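Local coordinates for monosaccharide ABC transporter substrate-binding protein, CUT2 family (Bradyrhizobium sp., PDB 4YHS) that probably captures a monosaccharide or related small solute in the periplasm and delivers it to an ABC importer of the CUT2 family, at residues P184-A195 / A215-T226; V50-P58 / E82-K90. All blocks are in the same frame, centred on the assembly; numbering follows the deposited sequence.

How the contacts relate
Contact 2 comes first along the chain and is complete before contact 1 begins; the two stand on opposite sides of the chain's centre, their centres about 44 Å apart and their nearest atoms about 27 Å apart. They belong to different sheets. Contact 2 packs the loop between strands 43-49 and 60-65 against the end of helix 71-87, beside the mixed sheet that contains both strands. Contact 1 joins strands 186-191 and 216-218 of the separate four-stranded parallel sheet. This fits the two-lobed architecture of periplasmic binding proteins, in which solute is held between lobes; contact 1 ends near a bound bis-tris molecule, whereas contact 2 is peripheral packing.

Contact 1 of 2, residues P184-A195 / A215-T226; sequences PEVVVGWFPGPA and AIKVLEPKYGDT
The Y223 ring carries the A195 methyl over one face, a CH-pi contact with A195 CB 4.0 Å from the ring centroid, while G193 O lies at its edge, in the ring plane. P192 CG comes in obliquely, 3.4 Å from Y223 CE1, the proline and the tyrosine crossing at about a right angle. Without the ring, as with an alanine here, P192 CG and the A195 methyl would probably lose the surface they rest on. On the W190 indole, P192 CB covers part of one face near the rim; F207 of helix 198-211 also stacks on this ring, and N204 takes its NE1. With CG anti to the backbone N (chi1 176°), the W190 indole brings CD1 toward P221 CB; W190 and V218 lie side by side, W190 CB 3.6 Å from V218 CG1.

Strands 186-191 and 216-218 are parallel neighbours joined through helix 198-211 in a right-handed beta-alpha-beta unit of the four-stranded sheet. V186 and V188 each use N and O toward the segment 215-226: V188 N reaches K217 O at 2.8 Å, and K217 N meets V186 O at 2.9 Å, almost straight at 178°. V188 CG2 meets I216 CG2 on one face of the sheet; V187 CG1 packs on L219 CG on the other. Past the strands, K222 N still binds W190 O at 3.1 Å, and one water bridges W190 N to E220 O, another G193 N to K222 O.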
loop_
_atom_site.group_PDB
_atom_site.type_symbol
_atom_site.label_atom_id
_atom_site.label_comp_id
_atom_site.label_asym_id
_atom_site.label_seq_id
_atom_site.Cartn_x
_atom_site.Cartn_y
_atom_site.Cartn_z
ATOM N N PRO A 184 -9.211 -18.035 -25.884
ATOM C CA PRO A 184 -9.688 -16.916 -26.709
ATOM C C PRO A 184 -9.183 -15.550 -26.243
ATOM O O PRO A 184 -9.094 -15.323 -25.050
ATOM C CB PRO A 184 -11.212 -16.992 -26.561
ATOM C CG PRO A 184 -11.500 -18.382 -26.117
ATOM C CD PRO A 184 -10.328 -18.777 -25.272
ATOM N N GLU A 185 -8.877 -14.657 -27.179
ATOM C CA GLU A 185 -8.413 -13.309 -26.834
ATOM C C GLU A 185 -9.510 -12.571 -26.058
ATOM O O GLU A 185 -10.682 -12.649 -26.428
ATOM C CB GLU A 185 -8.022 -12.521 -28.103
ATOM C CG GLU A 185 -7.686 -11.036 -27.833
ATOM C CD GLU A 185 -7.020 -10.331 -29.022
ATOM O OE1 GLU A 185 -6.769 -11.001 -30.035
ATOM O OE2 GLU A 185 -6.742 -9.105 -28.944
ATOM N N VAL A 186 -9.127 -11.880 -24.978
ATOM C CA VAL A 186 -10.031 -11.026 -24.205
ATOM C C VAL A 186 -9.387 -9.677 -24.042
ATOM O O VAL A 186 -8.169 -9.584 -23.893
ATOM C CB VAL A 186 -10.374 -11.604 -22.808
ATOM C CG1 VAL A 186 -11.152 -12.907 -22.943
ATOM C CG2 VAL A 186 -9.103 -11.810 -21.967
ATOM N N VAL A 187 -10.204 -8.630 -24.095
ATOM C CA VAL A 187 -9.690 -7.261 -24.134
ATOM C C VAL A 187 -9.789 -6.609 -22.777
ATOM O O VAL A 187 -10.844 -6.652 -22.139
ATOM C CB VAL A 187 -10.462 -6.426 -25.186
ATOM C CG1 VAL A 187 -10.000 -4.979 -25.186
ATOM C CG2 VAL A 187 -10.298 -7.057 -26.558
ATOM N N VAL A 188 -8.678 -6.035 -22.310
ATOM C CA VAL A 188 -8.677 -5.299 -21.051
ATOM C C VAL A 188 -8.526 -3.808 -21.316
ATOM O O VAL A 188 -7.583 -3.392 -21.981
ATOM C CB VAL A 188 -7.519 -5.719 -20.121
ATOM C CG1 VAL A 188 -7.515 -4.860 -18.868
ATOM C CG2 VAL A 188 -7.599 -7.229 -19.775
ATOM N N GLY A 189 -9.418 -3.013 -20.735
ATOM C CA GLY A 189 -9.250 -1.573 -20.695
ATOM C C GLY A 189 -8.473 -1.281 -19.429
ATOM O O GLY A 189 -8.853 -1.743 -18.381
ATOM N N TRP A 190 -7.368 -0.556 -19.563
ATOM C CA TRP A 190 -6.386 -0.344 -18.485
ATOM C C TRP A 190 -6.249 1.156 -18.219
ATOM O O TRP A 190 -5.973 1.935 -19.144
ATOM C CB TRP A 190 -5.069 -0.999 -18.894
ATOM C CG TRP A 190 -3.880 -0.824 -17.962
ATOM C CD1 TRP A 190 -2.676 -0.328 -18.308
ATOM C CD2 TRP A 190 -3.785 -1.167 -16.566
ATOM N NE1 TRP A 190 -1.827 -0.321 -17.236
ATOM C CE2 TRP A 190 -2.478 -0.836 -16.151
ATOM C CE3 TRP A 190 -4.663 -1.717 -15.641
ATOM C CZ2 TRP A 190 -2.032 -1.040 -14.848
ATOM C CZ3 TRP A 190 -4.224 -1.917 -14.338
ATOM C CH2 TRP A 190 -2.933 -1.584 -13.956
ATOM N N PHE A 191 -6.439 1.539 -16.953
ATOM C CA PHE A 191 -6.597 2.925 -16.537
ATOM C C PHE A 191 -5.704 3.164 -15.341
ATOM O O PHE A 191 -6.169 3.101 -14.206
ATOM C CB PHE A 191 -8.048 3.208 -16.187
ATOM C CG PHE A 191 -8.991 2.918 -17.321
ATOM C CD1 PHE A 191 -9.269 3.881 -18.286
ATOM C CD2 PHE A 191 -9.573 1.673 -17.450
ATOM C CE1 PHE A 191 -10.134 3.605 -19.342
ATOM C CE2 PHE A 191 -10.439 1.399 -18.521
ATOM C CZ PHE A 191 -10.699 2.372 -19.467
ATOM N N PRO A 192 -4.409 3.427 -15.591
ATOM C CA PRO A 192 -3.413 3.293 -14.518
ATOM C C PRO A 192 -3.285 4.485 -13.567
ATOM O O PRO A 192 -2.657 4.326 -12.509
ATOM C CB PRO A 192 -2.104 3.058 -15.293
ATOM C CG PRO A 192 -2.355 3.609 -16.643
ATOM C CD PRO A 192 -3.797 3.428 -16.924
ATOM N N GLY A 193 -3.887 5.622 -13.893
ATOM C CA GLY A 193 -3.776 6.798 -13.027
ATOM C C GLY A 193 -2.963 7.875 -13.738
ATOM O O GLY A 193 -2.827 7.839 -14.943
ATOM N N PRO A 194 -2.415 8.844 -12.992
ATOM C CA PRO A 194 -1.773 9.980 -13.681
ATOM C C PRO A 194 -0.422 9.661 -14.363
ATOM O O PRO A 194 0.491 9.102 -13.743
ATOM C CB PRO A 194 -1.597 10.995 -12.552
ATOM C CG PRO A 194 -1.608 10.188 -11.298
ATOM C CD PRO A 194 -2.651 9.137 -11.568
ATOM N N ALA A 195 -0.331 10.008 -15.632
ATOM C CA ALA A 195 0.808 9.664 -16.452
ATOM C C ALA A 195 2.082 10.240 -15.851
ATOM O O ALA A 195 2.130 11.412 -15.436
ATOM C CB ALA A 195 0.603 10.168 -17.863
ATOM N N ALA A 215 -3.550 -14.806 -23.239
ATOM C CA ALA A 215 -4.580 -14.423 -24.219
ATOM C C ALA A 215 -5.163 -13.012 -23.963
ATOM O O ALA A 215 -6.049 -12.546 -24.697
ATOM C CB ALA A 215 -5.699 -15.477 -24.242
ATOM N N ILE A 216 -4.629 -12.319 -22.958
ATOM C CA ILE A 216 -5.025 -10.950 -22.672
ATOM C C ILE A 216 -4.459 -9.994 -23.705
ATOM O O ILE A 216 -3.255 -10.009 -24.000
ATOM C CB ILE A 216 -4.545 -10.490 -21.272
ATOM C CG1 ILE A 216 -5.242 -11.293 -20.162
ATOM C CG2 ILE A 216 -4.785 -9.003 -21.087
ATOM C CD1 ILE A 216 -4.475 -11.280 -18.877
ATOM N N LYS A 217 -5.336 -9.157 -24.246
ATOM C CA LYS A 217 -4.925 -8.006 -25.036
ATOM C C LYS A 217 -5.247 -6.756 -24.207
ATOM O O LYS A 217 -6.388 -6.566 -23.798
ATOM C CB LYS A 217 -5.643 -7.993 -26.388
ATOM C CG LYS A 217 -5.586 -6.638 -27.143
ATOM C CD LYS A 217 -4.170 -6.213 -27.518
ATOM C CE LYS A 217 -4.118 -4.775 -28.010
ATOM N NZ LYS A 217 -2.712 -4.312 -28.272
ATOM N N VAL A 218 -4.242 -5.923 -23.962
ATOM C CA VAL A 218 -4.452 -4.679 -23.241
ATOM C C VAL A 218 -4.549 -3.511 -24.224
ATOM O O VAL A 218 -3.694 -3.328 -25.107
ATOM C CB VAL A 218 -3.325 -4.429 -22.228
ATOM C CG1 VAL A 218 -3.661 -3.286 -21.353
ATOM C CG2 VAL A 218 -3.100 -5.639 -21.383
ATOM N N LEU A 219 -5.619 -2.732 -24.101
ATOM C CA LEU A 219 -5.769 -1.550 -24.944
ATOM C C LEU A 219 -4.691 -0.567 -24.548
ATOM O O LEU A 219 -4.120 -0.697 -23.472
ATOM C CB LEU A 219 -7.146 -0.927 -24.772
ATOM C CG LEU A 219 -8.320 -1.783 -25.240
ATOM C CD1 LEU A 219 -9.657 -1.092 -24.923
ATOM C CD2 LEU A 219 -8.207 -2.088 -26.717
ATOM N N GLU A 220 -4.411 0.414 -25.400
ATOM C CA GLU A 220 -3.443 1.425 -25.023
ATOM C C GLU A 220 -3.910 2.038 -23.692
ATOM O O GLU A 220 -5.109 2.271 -23.494
ATOM C CB GLU A 220 -3.285 2.496 -26.111
ATOM C CG GLU A 220 -2.734 1.967 -27.448
ATOM C CD GLU A 220 -1.256 1.527 -27.398
ATOM O OE1 GLU A 220 -0.740 1.158 -26.318
ATOM O OE2 GLU A 220 -0.606 1.553 -28.466
ATOM N N PRO A 221 -2.973 2.263 -22.767
ATOM C CA PRO A 221 -3.310 2.838 -21.462
ATOM C C PRO A 221 -3.945 4.209 -21.572
ATOM O O PRO A 221 -3.503 5.046 -22.374
ATOM C CB PRO A 221 -1.953 2.920 -20.758
ATOM C CG PRO A 221 -0.951 2.904 -21.845
ATOM C CD PRO A 221 -1.527 1.981 -22.865
ATOM N N LYS A 222 -4.969 4.420 -20.753
ATOM C CA LYS A 222 -5.661 5.689 -20.657
ATOM C C LYS A 222 -5.373 6.243 -19.283
ATOM O O LYS A 222 -5.943 5.795 -18.294
ATOM C CB LYS A 222 -7.170 5.518 -20.892
ATOM C CG LYS A 222 -7.533 5.152 -22.311
ATOM C CD LYS A 222 -7.327 6.325 -23.252
ATOM C CE LYS A 222 -7.164 5.817 -24.678
ATOM N NZ LYS A 222 -7.042 6.923 -25.620
ATOM N N TYR A 223 -4.443 7.194 -19.241
ATOM C CA TYR A 223 -4.042 7.866 -18.009
ATOM C C TYR A 223 -4.939 9.027 -17.681
ATOM O O TYR A 223 -5.550 9.615 -18.570
ATOM C CB TYR A 223 -2.615 8.408 -18.135
ATOM C CG TYR A 223 -1.559 7.371 -18.402
ATOM C CD1 TYR A 223 -0.917 6.714 -17.355
ATOM C CD2 TYR A 223 -1.165 7.086 -19.696
ATOM C CE1 TYR A 223 0.068 5.783 -17.599
ATOM C CE2 TYR A 223 -0.189 6.150 -19.954
ATOM C CZ TYR A 223 0.441 5.520 -18.904
ATOM O OH TYR A 223 1.424 4.592 -19.152
ATOM N N GLY A 224 -5.009 9.354 -16.397
ATOM C CA GLY A 224 -5.630 10.589 -15.965
ATOM C C GLY A 224 -5.538 10.707 -14.459
ATOM O O GLY A 224 -5.146 9.741 -13.778
ATOM N N ASP A 225 -5.873 11.892 -13.946
ATOM C CA ASP A 225 -5.876 12.142 -12.503
ATOM C C ASP A 225 -6.871 11.208 -11.797
ATOM O O ASP A 225 -7.846 10.767 -12.405
ATOM C CB ASP A 225 -6.240 13.604 -12.202
ATOM C CG ASP A 225 -5.172 14.586 -12.654
ATOM O OD1 ASP A 225 -3.970 14.239 -12.615
ATOM O OD2 ASP A 225 -5.542 15.715 -13.043
ATOM N N THR A 226 -6.622 10.943 -10.513
ATOM C CA THR A 226 -7.449 10.035 -9.710
ATOM C C THR A 226 -8.708 10.732 -9.188
ATOM O O THR A 226 -9.042 10.628 -8.014
ATOM C CB THR A 226 -6.663 9.466 -8.518
ATOM O OG1 THR A 226 -5.941 10.528 -7.891
ATOM C CG2 THR A 226 -5.680 8.372 -8.978
HETATM O O HOH W 1 -6.801 1.202 -21.830
HETATM O O HOH W 2 -6.291 6.352 -15.566
#

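Contact 2 of 2, residues V50-P58 / E82-K90; sequences VPLEKASKP and EESKRLGVK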
loop_
_atom_site.group_PDB
_atom_site.type_symbol
_atom_site.label_atom_id
_atom_site.label_comp_id
_atom_site.label_asym_id
_atom_site.label_seq_id
_atom_site.Cartn_x
_atom_site.Cartn_y
_atom_site.Cartn_z
ATOM N N VAL A 50 7.533 -12.442 12.094
ATOM C CA VAL A 50 7.219 -12.653 13.499
ATOM C C VAL A 50 7.676 -11.486 14.360
ATOM O O VAL A 50 8.875 -11.237 14.479
ATOM C CB VAL A 50 7.882 -13.949 14.012
ATOM C CG1 VAL A 50 7.476 -14.208 15.433
ATOM C CG2 VAL A 50 7.487 -15.118 13.125
ATOM N N PRO A 51 6.737 -10.775 14.982
ATOM C CA PRO A 51 7.155 -9.675 15.852
ATOM C C PRO A 51 7.522 -10.166 17.246
ATOM O O PRO A 51 7.375 -11.375 17.571
ATOM C CB PRO A 51 5.911 -8.793 15.887
ATOM C CG PRO A 51 4.794 -9.787 15.888
ATOM C CD PRO A 51 5.269 -10.923 14.991
ATOM N N LEU A 52 8.042 -9.247 18.061
ATOM C CA LEU A 52 8.289 -9.519 19.469
ATOM C C LEU A 52 6.984 -9.709 20.219
ATOM O O LEU A 52 5.951 -9.158 19.826
ATOM C CB LEU A 52 9.083 -8.381 20.114
ATOM C CG LEU A 52 10.481 -8.087 19.573
ATOM C CD1 LEU A 52 11.030 -6.810 20.205
ATOM C CD2 LEU A 52 11.441 -9.258 19.799
ATOM N N GLU A 53 7.034 -10.493 21.301
ATOM C CA GLU A 53 5.891 -10.621 22.196
ATOM C C GLU A 53 5.616 -9.336 22.971
ATOM O O GLU A 53 4.464 -8.913 23.089
ATOM C CB GLU A 53 6.109 -11.800 23.172
ATOM C CG GLU A 53 5.865 -13.152 22.511
ATOM C CD GLU A 53 4.470 -13.254 21.902
ATOM O OE1 GLU A 53 3.496 -13.345 22.679
ATOM O OE2 GLU A 53 4.341 -13.214 20.652
ATOM N N LYS A 54 6.679 -8.715 23.478
ATOM C CA LYS A 54 6.584 -7.487 24.263
ATOM C C LYS A 54 7.863 -6.675 24.142
ATOM O O LYS A 54 8.937 -7.242 23.924
ATOM C CB LYS A 54 6.345 -7.798 25.749
ATOM C CG LYS A 54 4.881 -7.970 26.160
ATOM C CD LYS A 54 4.097 -6.673 26.055
ATOM C CE LYS A 54 2.681 -6.833 26.569
ATOM N NZ LYS A 54 1.956 -5.533 26.556
ATOM N N ALA A 55 7.756 -5.358 24.307
ATOM C CA ALA A 55 8.929 -4.522 24.528
ATOM C C ALA A 55 9.399 -4.685 25.963
ATOM O O ALA A 55 8.613 -5.040 26.841
ATOM C CB ALA A 55 8.616 -3.069 24.243
ATOM N N SER A 56 10.677 -4.405 26.197
ATOM C CA SER A 56 11.278 -4.505 27.528
ATOM C C SER A 56 11.110 -3.220 28.311
ATOM O O SER A 56 11.376 -3.164 29.515
ATOM C CB SER A 56 12.756 -4.814 27.404
ATOM O OG SER A 56 13.408 -3.731 26.763
ATOM N N LYS A 57 10.709 -2.162 27.626
ATOM C CA LYS A 57 10.488 -0.901 28.298
ATOM C C LYS A 57 9.575 -0.081 27.430
ATOM O O LYS A 57 9.409 -0.414 26.264
ATOM C CB LYS A 57 11.800 -0.165 28.573
ATOM C CG LYS A 57 12.571 0.326 27.360
ATOM C CD LYS A 57 13.627 1.369 27.805
ATOM C CE LYS A 57 13.109 2.814 27.646
ATOM N NZ LYS A 57 14.105 3.880 27.987
ATOM N N PRO A 58 8.974 0.977 27.992
ATOM C CA PRO A 58 8.021 1.774 27.215
ATOM C C PRO A 58 8.734 2.765 26.297
ATOM O O PRO A 58 8.685 3.991 26.495
ATOM C CB PRO A 58 7.185 2.484 28.296
ATOM C CG PRO A 58 7.711 2.002 29.629
ATOM C CD PRO A 58 9.055 1.437 29.390
ATOM N N GLU A 82 -2.143 0.138 17.217
ATOM C CA GLU A 82 -2.476 -1.145 17.812
ATOM C C GLU A 82 -1.193 -1.933 18.121
ATOM O O GLU A 82 -1.096 -2.585 19.168
ATOM C CB GLU A 82 -3.407 -1.936 16.885
ATOM C CG GLU A 82 -4.816 -1.403 16.797
ATOM C CD GLU A 82 -5.565 -1.576 18.115
ATOM O OE1 GLU A 82 -5.604 -2.708 18.645
ATOM O OE2 GLU A 82 -6.063 -0.571 18.635
ATOM N N GLU A 83 -0.175 -1.830 17.271
ATOM C CA GLU A 83 1.060 -2.569 17.546
ATOM C C GLU A 83 1.802 -1.903 18.713
ATOM O O GLU A 83 2.360 -2.585 19.562
ATOM C CB GLU A 83 1.940 -2.671 16.302
ATOM C CG GLU A 83 3.142 -3.641 16.472
ATOM C CD GLU A 83 2.707 -5.096 16.527
ATOM O OE1 GLU A 83 1.489 -5.396 16.606
ATOM O OE2 GLU A 83 3.593 -5.949 16.478
ATOM N N SER A 84 1.783 -0.579 18.789
ATOM C CA SER A 84 2.390 0.084 19.950
ATOM C C SER A 84 1.708 -0.347 21.267
ATOM O O SER A 84 2.383 -0.643 22.255
ATOM C CB SER A 84 2.346 1.601 19.766
ATOM O OG SER A 84 3.127 2.010 18.639
ATOM N N LYS A 85 0.374 -0.390 21.286
ATOM C CA LYS A 85 -0.358 -0.904 22.439
ATOM C C LYS A 85 0.023 -2.357 22.769
ATOM O O LYS A 85 0.267 -2.683 23.932
ATOM C CB LYS A 85 -1.864 -0.828 22.201
ATOM C CG LYS A 85 -2.586 0.262 22.981
ATOM C CD LYS A 85 -4.114 0.048 22.971
ATOM C CE LYS A 85 -4.673 0.096 21.543
ATOM N NZ LYS A 85 -6.168 -0.012 21.464
ATOM N N ARG A 86 0.088 -3.220 21.755
ATOM C CA ARG A 86 0.356 -4.648 21.976
ATOM C C ARG A 86 1.723 -4.844 22.606
ATOM O O ARG A 86 1.888 -5.641 23.528
ATOM C CB ARG A 86 0.299 -5.419 20.656
ATOM C CG ARG A 86 0.280 -6.929 20.839
ATOM C CD ARG A 86 0.299 -7.655 19.505
ATOM N NE ARG A 86 1.590 -7.496 18.831
ATOM C CZ ARG A 86 2.715 -8.103 19.199
ATOM N NH1 ARG A 86 3.832 -7.887 18.523
ATOM N NH2 ARG A 86 2.729 -8.929 20.238
ATOM N N LEU A 87 2.695 -4.082 22.122
ATOM C CA LEU A 87 4.100 -4.230 22.574
ATOM C C LEU A 87 4.362 -3.506 23.875
ATOM O O LEU A 87 5.350 -3.787 24.564
ATOM C CB LEU A 87 5.073 -3.721 21.500
ATOM C CG LEU A 87 5.233 -4.627 20.269
ATOM C CD1 LEU A 87 6.104 -3.950 19.203
ATOM C CD2 LEU A 87 5.786 -5.979 20.659
ATOM N N GLY A 88 3.468 -2.596 24.244
ATOM C CA GLY A 88 3.663 -1.813 25.462
ATOM C C GLY A 88 4.523 -0.567 25.303
ATOM O O GLY A 88 5.228 -0.176 26.244
ATOM N N VAL A 89 4.464 0.087 24.145
ATOM C CA VAL A 89 5.334 1.243 23.921
ATOM C C VAL A 89 4.457 2.471 23.710
ATOM O O VAL A 89 3.250 2.341 23.549
ATOM C CB VAL A 89 6.308 1.009 22.731
ATOM C CG1 VAL A 89 7.275 -0.129 23.072
ATOM C CG2 VAL A 89 5.557 0.743 21.422
ATOM N N LYS A 90 5.075 3.648 23.749
ATOM C CA LYS A 90 4.372 4.929 23.668
ATOM C C LYS A 90 4.574 5.578 22.330
ATOM O O LYS A 90 5.682 5.988 21.992
ATOM C CB LYS A 90 4.857 5.913 24.742
ATOM C CG LYS A 90 4.831 5.410 26.191
ATOM C CD LYS A 90 5.238 6.537 27.170
ATOM C CE LYS A 90 6.271 6.092 28.224
ATOM N NZ LYS A 90 7.694 6.075 27.728
#
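The carbonyl oxygen of L52 is gripped by both terminal nitrogens of R86: NH1 makes a strong bond to L52 O at 2.8 Å, nearly in line with the carbonyl and in the guanidinium plane, while NH2 adds a weak one. The same guanidinium is held along the adjacent edge by E83, one turn earlier in the helix. R86 NE and NH1 take one carboxylate oxygen each, side-on, with NH1 to E83 OE2 at 2.8 Å; both oxygens are met from above the carboxylate plane. A bend at chi3 (69°) turns the R86 guanidinium to reach both partners, and E83 OE1 has a further salt bridge to R304. This fixes the rotation of the arginine, and P51 CG rests obliquely against it, 3.4 Å from R86 NH1.

Loop donors also reach the last carbonyls of the helix, R86 O and L87 O. A55 N meets L87 O at 2.9 Å, in the carbonyl plane on a lone pair, whereas K54 NZ approaches R86 O from above the carbonyl plane at 3.0 Å. Placing the ammonium at the negative end of the helix dipole is probably favourable. Next to them A55 CB presses tightly on V89 CG1, at 3.4 Å, and further along K90 curls back, bent at chi3 and chi4, for NZ to donate to P58 O at 2.6 Å. The loop lies along the C-terminal end of helix 71-87, which closes in a Schellman motif: G88, with positive phi, is its C-prime residue, and V89 N returns to S84 O as G88 N does to K85 O.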